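Side-chain contacts in trans-4-hydroxy-L-proline dehydratase (Clostridioides difficile 70-100-2010, PDB 6VXC), which is a glycyl radical enzyme that dehydrates trans-4-hydroxy-L-proline to (S)-1-pyrroline-5-carboxylate in the anaerobic breakdown of 4-hydroxyproline: residues T429-I432 and V433-M437; N743-R746 and A747-M751; N641-Y644 and N645-G649. All coordinates share one frame; numbering follows the deposited sequence.

Contact 1 of 3, residues T429-I432 and V433-M437; sequences TEAI and VQELM
The carboxylate of Glu435 lies back along its own alpha-helix, 429-438, with one face covered by Ala431 in the i to i+4 pattern: Ala431 O stands above that plane, 3.3 Å from Glu435 CD, and Ala431 CB approaches the same face near OE2. The two oxygens themselves are bonded elsewhere, OE1 to Thr457 and OE2 to His754, and these bonds fix the rotation of the group. Another flat group, the amide of Gln434, meets Glu430 O obliquely; its OE1 is 3.4 Å from Glu430 O, and since both are acceptors this is no bond.

The helix follows strand 426-428 of the mixed sheet. Val433 N, Gln434 N, Glu435 N and Leu436 N bond in turn to the carbonyls of Thr429, Glu430, Ala431 and Ile432. Glu435 N to Ala431 O is the shortest of these at 2.7 Å, with an N-H...O angle of 167°. Glu435 CG sits beside its backbone N (chi1 -71°), which brings it to 3.1 Å from Ala431 O and leads the extended chain past that carbonyl. The bond to Thr457 ties the helix to strand 456-458, next to Glu456, the probable proton acceptor, whose side chain is about 8 Å from that of Glu435.

Val433 and Leu436 also pack on helix 443-446. On the face turned to Thr457, Ile432 and Leu436 lie side by side, Ile432 CG2 touching Leu436 CD1 at 3.8 Å.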
# COMPACT_ATOMS: atom_id res chain seq x y z
N THR A 429 -4.46 9.35 15.35
CA THR A 429 -5.10 8.23 16.03
C THR A 429 -6.59 8.46 16.25
O THR A 429 -7.40 7.55 16.06
CB THR A 429 -4.41 7.96 17.37
OG1 THR A 429 -3.06 7.53 17.14
CG2 THR A 429 -5.18 6.92 18.18
N GLU A 430 -6.97 9.67 16.65
CA GLU A 430 -8.39 9.92 16.89
C GLU A 430 -9.20 9.85 15.60
O GLU A 430 -10.34 9.40 15.62
CB GLU A 430 -8.62 11.26 17.60
CG GLU A 430 -8.45 11.12 19.12
CD GLU A 430 -6.99 10.94 19.50
OE1 GLU A 430 -6.21 11.83 19.16
OE2 GLU A 430 -6.63 9.90 20.10
N ALA A 431 -8.62 10.29 14.48
CA ALA A 431 -9.33 10.15 13.21
C ALA A 431 -9.48 8.69 12.82
O ALA A 431 -10.56 8.24 12.43
CB ALA A 431 -8.60 10.94 12.11
N ILE A 432 -8.40 7.92 12.94
CA ILE A 432 -8.44 6.49 12.63
C ILE A 432 -9.56 5.79 13.40
O ILE A 432 -10.36 5.04 12.83
CB ILE A 432 -7.08 5.84 12.93
CG1 ILE A 432 -6.03 6.29 11.90
CG2 ILE A 432 -7.22 4.34 12.99
CD1 ILE A 432 -4.60 6.04 12.34
N VAL A 433 -9.61 6.01 14.71
CA VAL A 433 -10.60 5.32 15.52
C VAL A 433 -12.01 5.69 15.08
O VAL A 433 -12.88 4.82 14.95
CB VAL A 433 -10.39 5.60 17.02
CG1 VAL A 433 -11.61 5.15 17.82
CG2 VAL A 433 -9.16 4.87 17.49
N GLN A 434 -12.25 6.98 14.85
CA GLN A 434 -13.58 7.43 14.43
C GLN A 434 -13.93 6.95 13.02
O GLN A 434 -15.07 6.57 12.76
CB GLN A 434 -13.67 8.95 14.58
CG GLN A 434 -13.92 9.39 16.02
CD GLN A 434 -13.84 10.89 16.23
OE1 GLN A 434 -13.02 11.57 15.62
NE2 GLN A 434 -14.79 11.43 16.98
N GLU A 435 -12.94 6.94 12.11
CA GLU A 435 -13.17 6.37 10.79
C GLU A 435 -13.63 4.92 10.90
O GLU A 435 -14.60 4.51 10.25
CB GLU A 435 -11.89 6.47 9.95
CG GLU A 435 -11.50 7.89 9.50
CD GLU A 435 -10.02 8.00 9.20
OE1 GLU A 435 -9.40 6.94 8.93
OE2 GLU A 435 -9.46 9.12 9.26
N LEU A 436 -12.94 4.14 11.74
CA LEU A 436 -13.31 2.74 11.92
C LEU A 436 -14.71 2.61 12.49
O LEU A 436 -15.50 1.77 12.04
CB LEU A 436 -12.26 2.06 12.81
CG LEU A 436 -10.91 1.87 12.13
CD1 LEU A 436 -9.80 1.54 13.13
CD2 LEU A 436 -11.01 0.76 11.08
N MET A 437 -15.03 3.41 13.51
CA MET A 437 -16.35 3.31 14.11
C MET A 437 -17.44 3.78 13.16
O MET A 437 -18.53 3.20 13.13
CB MET A 437 -16.41 4.09 15.43
CG MET A 437 -15.53 3.48 16.53
SD MET A 437 -15.77 4.39 18.06
CE MET A 437 -17.28 3.76 18.64

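Contact 2 of 3, residues N743-R746 and A747-M751; sequences NLVR and AYFNM
Ala747 meets Asn743 one turn back, its N bonded to Asn743 O at 2.8 Å and its CB resting on the same oxygen. Tyr748 repeats the pattern with Leu744 O at 2.9 Å from Tyr748 N, while its ring, with CG anti to the backbone N (chi1 -173°), swings off toward helix 703-711. Phe749 makes the main side-chain contact. Val745 CG1 lies over its ring face, 4.0 Å from the centroid of the Phe749 ring and 27° off the normal, a CH-pi contact displaced to the rim near CE2. Val745 O covers the same face at its inner end, 3.3 Å from Phe749 CG, and also takes the bond from Phe749 N. Asn750 N closes on Arg746 O at 2.8 Å, less straight at 146°, as the helix runs out before Met751.

The guanidinium of Arg746 bonds to Gln407, Thr405 O and Ser402 O. Helix 734-750 is the connection of a beta-alpha-beta crossover whose parallel strands, 724-726 and 755-759, are neighbours in the sheet: Leu744 and Val745 pack on strand 755-759, Phe749 reaches Ile401 of strand 396-401, and Leu744 and Tyr748 meet helix 703-711.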
# COMPACT_ATOMS: atom_id res chain seq x y z
N ASN A 743 3.91 21.47 15.85
CA ASN A 743 2.69 22.25 16.02
C ASN A 743 1.79 22.13 14.80
O ASN A 743 0.56 22.14 14.94
CB ASN A 743 3.04 23.71 16.27
CG ASN A 743 3.59 23.95 17.68
OD1 ASN A 743 3.55 23.07 18.53
ND2 ASN A 743 4.07 25.17 17.93
N LEU A 744 2.37 22.07 13.60
CA LEU A 744 1.55 21.93 12.40
C LEU A 744 0.82 20.58 12.41
O LEU A 744 -0.38 20.51 12.08
CB LEU A 744 2.42 22.06 11.15
CG LEU A 744 1.67 22.13 9.81
CD1 LEU A 744 0.98 23.48 9.64
CD2 LEU A 744 2.54 21.80 8.61
N VAL A 745 1.51 19.52 12.80
CA VAL A 745 0.88 18.21 12.90
C VAL A 745 -0.29 18.25 13.88
O VAL A 745 -1.40 17.81 13.56
CB VAL A 745 1.93 17.15 13.29
CG1 VAL A 745 1.26 15.80 13.57
CG2 VAL A 745 2.95 17.00 12.18
N ARG A 746 -0.04 18.80 15.08
CA ARG A 746 -1.08 18.91 16.11
C ARG A 746 -2.25 19.77 15.65
O ARG A 746 -3.41 19.48 15.97
CB ARG A 746 -0.50 19.52 17.40
CG ARG A 746 0.49 18.68 18.17
CD ARG A 746 -0.16 17.75 19.14
NE ARG A 746 0.81 17.19 20.07
CZ ARG A 746 0.66 16.01 20.65
NH1 ARG A 746 -0.41 15.27 20.37
NH2 ARG A 746 1.59 15.53 21.46
N ALA A 747 -1.96 20.88 14.97
CA ALA A 747 -3.03 21.75 14.51
C ALA A 747 -3.91 21.02 13.52
O ALA A 747 -5.14 20.98 13.66
CB ALA A 747 -2.45 23.02 13.88
N TYR A 748 -3.29 20.38 12.53
CA TYR A 748 -4.07 19.64 11.54
C TYR A 748 -4.90 18.56 12.21
O TYR A 748 -6.10 18.44 11.96
CB TYR A 748 -3.13 19.03 10.49
CG TYR A 748 -3.84 18.38 9.31
CD1 TYR A 748 -4.96 18.98 8.72
CD2 TYR A 748 -3.38 17.18 8.77
CE1 TYR A 748 -5.60 18.39 7.63
CE2 TYR A 748 -4.01 16.58 7.68
CZ TYR A 748 -5.12 17.19 7.12
OH TYR A 748 -5.76 16.60 6.04
N PHE A 749 -4.28 17.80 13.12
CA PHE A 749 -4.98 16.68 13.74
C PHE A 749 -6.04 17.18 14.71
O PHE A 749 -7.07 16.52 14.90
CB PHE A 749 -3.98 15.75 14.44
CG PHE A 749 -3.11 14.95 13.49
CD1 PHE A 749 -3.24 15.08 12.11
CD2 PHE A 749 -2.16 14.07 13.98
CE1 PHE A 749 -2.43 14.35 11.24
CE2 PHE A 749 -1.35 13.33 13.13
CZ PHE A 749 -1.48 13.48 11.75
N ASN A 750 -5.84 18.36 15.31
CA ASN A 750 -6.88 18.90 16.15
C ASN A 750 -8.13 19.25 15.35
O ASN A 750 -9.21 19.31 15.93
CB ASN A 750 -6.39 20.15 16.90
CG ASN A 750 -7.16 20.39 18.18
OD1 ASN A 750 -7.11 19.57 19.10
ND2 ASN A 750 -7.93 21.46 18.22
N MET A 751 -7.99 19.48 14.05
CA MET A 751 -9.13 19.67 13.15
C MET A 751 -9.59 18.37 12.50
O MET A 751 -10.39 18.42 11.55
CB MET A 751 -8.80 20.70 12.07
CG MET A 751 -8.47 22.08 12.60
SD MET A 751 -8.13 23.28 11.31
CE MET A 751 -6.58 22.74 10.62

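Contact 3 of 3, residues N641-Y644 and N645-G649; sequences NAYY and NEVTG
Tyr644 O is gripped by both the backbone and the side chain of Thr648. Thr648 N donates to Tyr644 O over 2.9 Å, and Thr648 OG1 donates to the same Tyr644 O over 2.8 Å; a weak third bond comes from Val647 N. The approach angles separate the two strong donors: the amide comes at a C=O...N angle of 160°, the hydroxyl from further round at 129°. Thr648 holds OG1 beside its own backbone N (chi1 -55°), and that rotation lets N-H and O-H converge on one acceptor. This happens at the C-terminus of helix 630-647, Thr648 being the first residue to leave helical backbone angles, so the threonine closes the last turn twice over.

The same threonine also lies against one face of the Tyr644 ring. Its CB stands 4.2 Å from the centroid of the Tyr644 ring and toward the rim, in a CH-pi contact, with OG1 3.3 Å from Tyr644 CD1. At the ring edge, near its plane, Asn645 OD1 lies 3.4 Å from Tyr644 CD2, the amide being turned well out of the ring plane. The other end of that amide, Asn645 ND2, approaches Asn641 O at a poor angle; the bond to Asn641 O comes from Asn645 N, at 2.8 Å.

On the buried side Tyr643 and Val647 run alongside each other, CE1 of Tyr643 being 4.2 Å from CG2 of Val647. Tyr643 OH bonds to Ile570 O, while Glu646 OE2 is hydrogen-bonded to His518 ND1 and forms a salt bridge to Arg650 NH2. The helix end packs on two elements: Tyr643, Val647 and Thr648 touch strand 657-661, with Gly649 backbone-bonded to Tyr658, and Ala642, Glu646 and Val647 touch helix 506-538.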
# COMPACT_ATOMS: atom_id res chain seq x y z
N ASN A 641 -18.07 15.23 -1.60
CA ASN A 641 -19.35 14.64 -1.21
C ASN A 641 -19.97 13.83 -2.34
O ASN A 641 -20.55 12.77 -2.10
CB ASN A 641 -20.31 15.74 -0.75
CG ASN A 641 -19.87 16.36 0.56
OD1 ASN A 641 -19.15 15.74 1.32
ND2 ASN A 641 -20.29 17.59 0.81
N ALA A 642 -19.87 14.32 -3.57
CA ALA A 642 -20.42 13.57 -4.70
C ALA A 642 -19.72 12.23 -4.84
O ALA A 642 -20.36 11.21 -5.07
CB ALA A 642 -20.29 14.37 -5.99
N TYR A 643 -18.38 12.23 -4.70
CA TYR A 643 -17.61 11.00 -4.77
C TYR A 643 -17.96 10.05 -3.64
O TYR A 643 -18.26 8.87 -3.86
CB TYR A 643 -16.12 11.34 -4.76
CG TYR A 643 -15.20 10.16 -4.95
CD1 TYR A 643 -15.24 9.41 -6.13
CD2 TYR A 643 -14.27 9.81 -3.99
CE1 TYR A 643 -14.38 8.35 -6.33
CE2 TYR A 643 -13.41 8.73 -4.18
CZ TYR A 643 -13.47 8.00 -5.35
OH TYR A 643 -12.63 6.93 -5.57
N TYR A 644 -17.95 10.57 -2.41
CA TYR A 644 -18.37 9.79 -1.26
C TYR A 644 -19.77 9.20 -1.46
O TYR A 644 -20.00 8.02 -1.23
CB TYR A 644 -18.36 10.67 -0.01
CG TYR A 644 -19.06 10.10 1.19
CD1 TYR A 644 -18.41 9.22 2.04
CD2 TYR A 644 -20.38 10.44 1.48
CE1 TYR A 644 -19.04 8.69 3.14
CE2 TYR A 644 -21.03 9.90 2.58
CZ TYR A 644 -20.35 9.03 3.41
OH TYR A 644 -20.94 8.47 4.50
N ASN A 645 -20.71 10.03 -1.92
CA ASN A 645 -22.10 9.59 -2.07
C ASN A 645 -22.26 8.57 -3.18
O ASN A 645 -23.07 7.64 -3.04
CB ASN A 645 -23.01 10.79 -2.35
CG ASN A 645 -23.31 11.62 -1.11
OD1 ASN A 645 -23.39 11.11 -0.01
ND2 ASN A 645 -23.48 12.92 -1.30
N GLU A 646 -21.49 8.69 -4.25
CA GLU A 646 -21.63 7.77 -5.38
C GLU A 646 -21.11 6.38 -5.05
O GLU A 646 -21.65 5.38 -5.56
CB GLU A 646 -20.91 8.35 -6.59
CG GLU A 646 -21.12 7.57 -7.86
CD GLU A 646 -22.58 7.51 -8.23
OE1 GLU A 646 -23.23 8.58 -8.27
OE2 GLU A 646 -23.05 6.39 -8.48
N VAL A 647 -20.09 6.28 -4.20
CA VAL A 647 -19.41 5.02 -3.95
C VAL A 647 -19.89 4.34 -2.67
O VAL A 647 -20.13 3.14 -2.65
CB VAL A 647 -17.88 5.23 -3.93
CG1 VAL A 647 -17.18 3.95 -3.46
CG2 VAL A 647 -17.39 5.62 -5.29
N THR A 648 -20.03 5.10 -1.58
CA THR A 648 -20.14 4.51 -0.24
C THR A 648 -21.47 3.78 -0.01
O THR A 648 -22.55 4.32 -0.26
CB THR A 648 -19.97 5.61 0.82
OG1 THR A 648 -18.73 6.30 0.61
CG2 THR A 648 -19.99 5.01 2.21
N GLY A 649 -21.39 2.59 0.56
CA GLY A 649 -22.58 1.83 0.88
C GLY A 649 -23.04 0.88 -0.20
O GLY A 649 -23.96 0.10 0.04

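All three contacts are i to i+4 packing within single helices, but their settings differ. Contact 1 is buried and takes up nearly the whole of its short helix, whereas contacts 2 and 3 are partly buried and lie where helices end. Contacts 1 and 2 belong to elements around the same mixed sheet: helix 429-438 follows strand 426-428, and helix 734-750 precedes strand 755-759, which runs antiparallel beside strand 426-428. Contact 3 packs on strand 657-661 and helix 506-538 instead. Chemistry follows place: a carboxylate hydrogen-bonded to distant parts of the chain in contact 1, aliphatic-on-aromatic packing in contact 2, and in contact 3 a last-turn carbonyl that accepts two strong hydrogen bonds from one threonine.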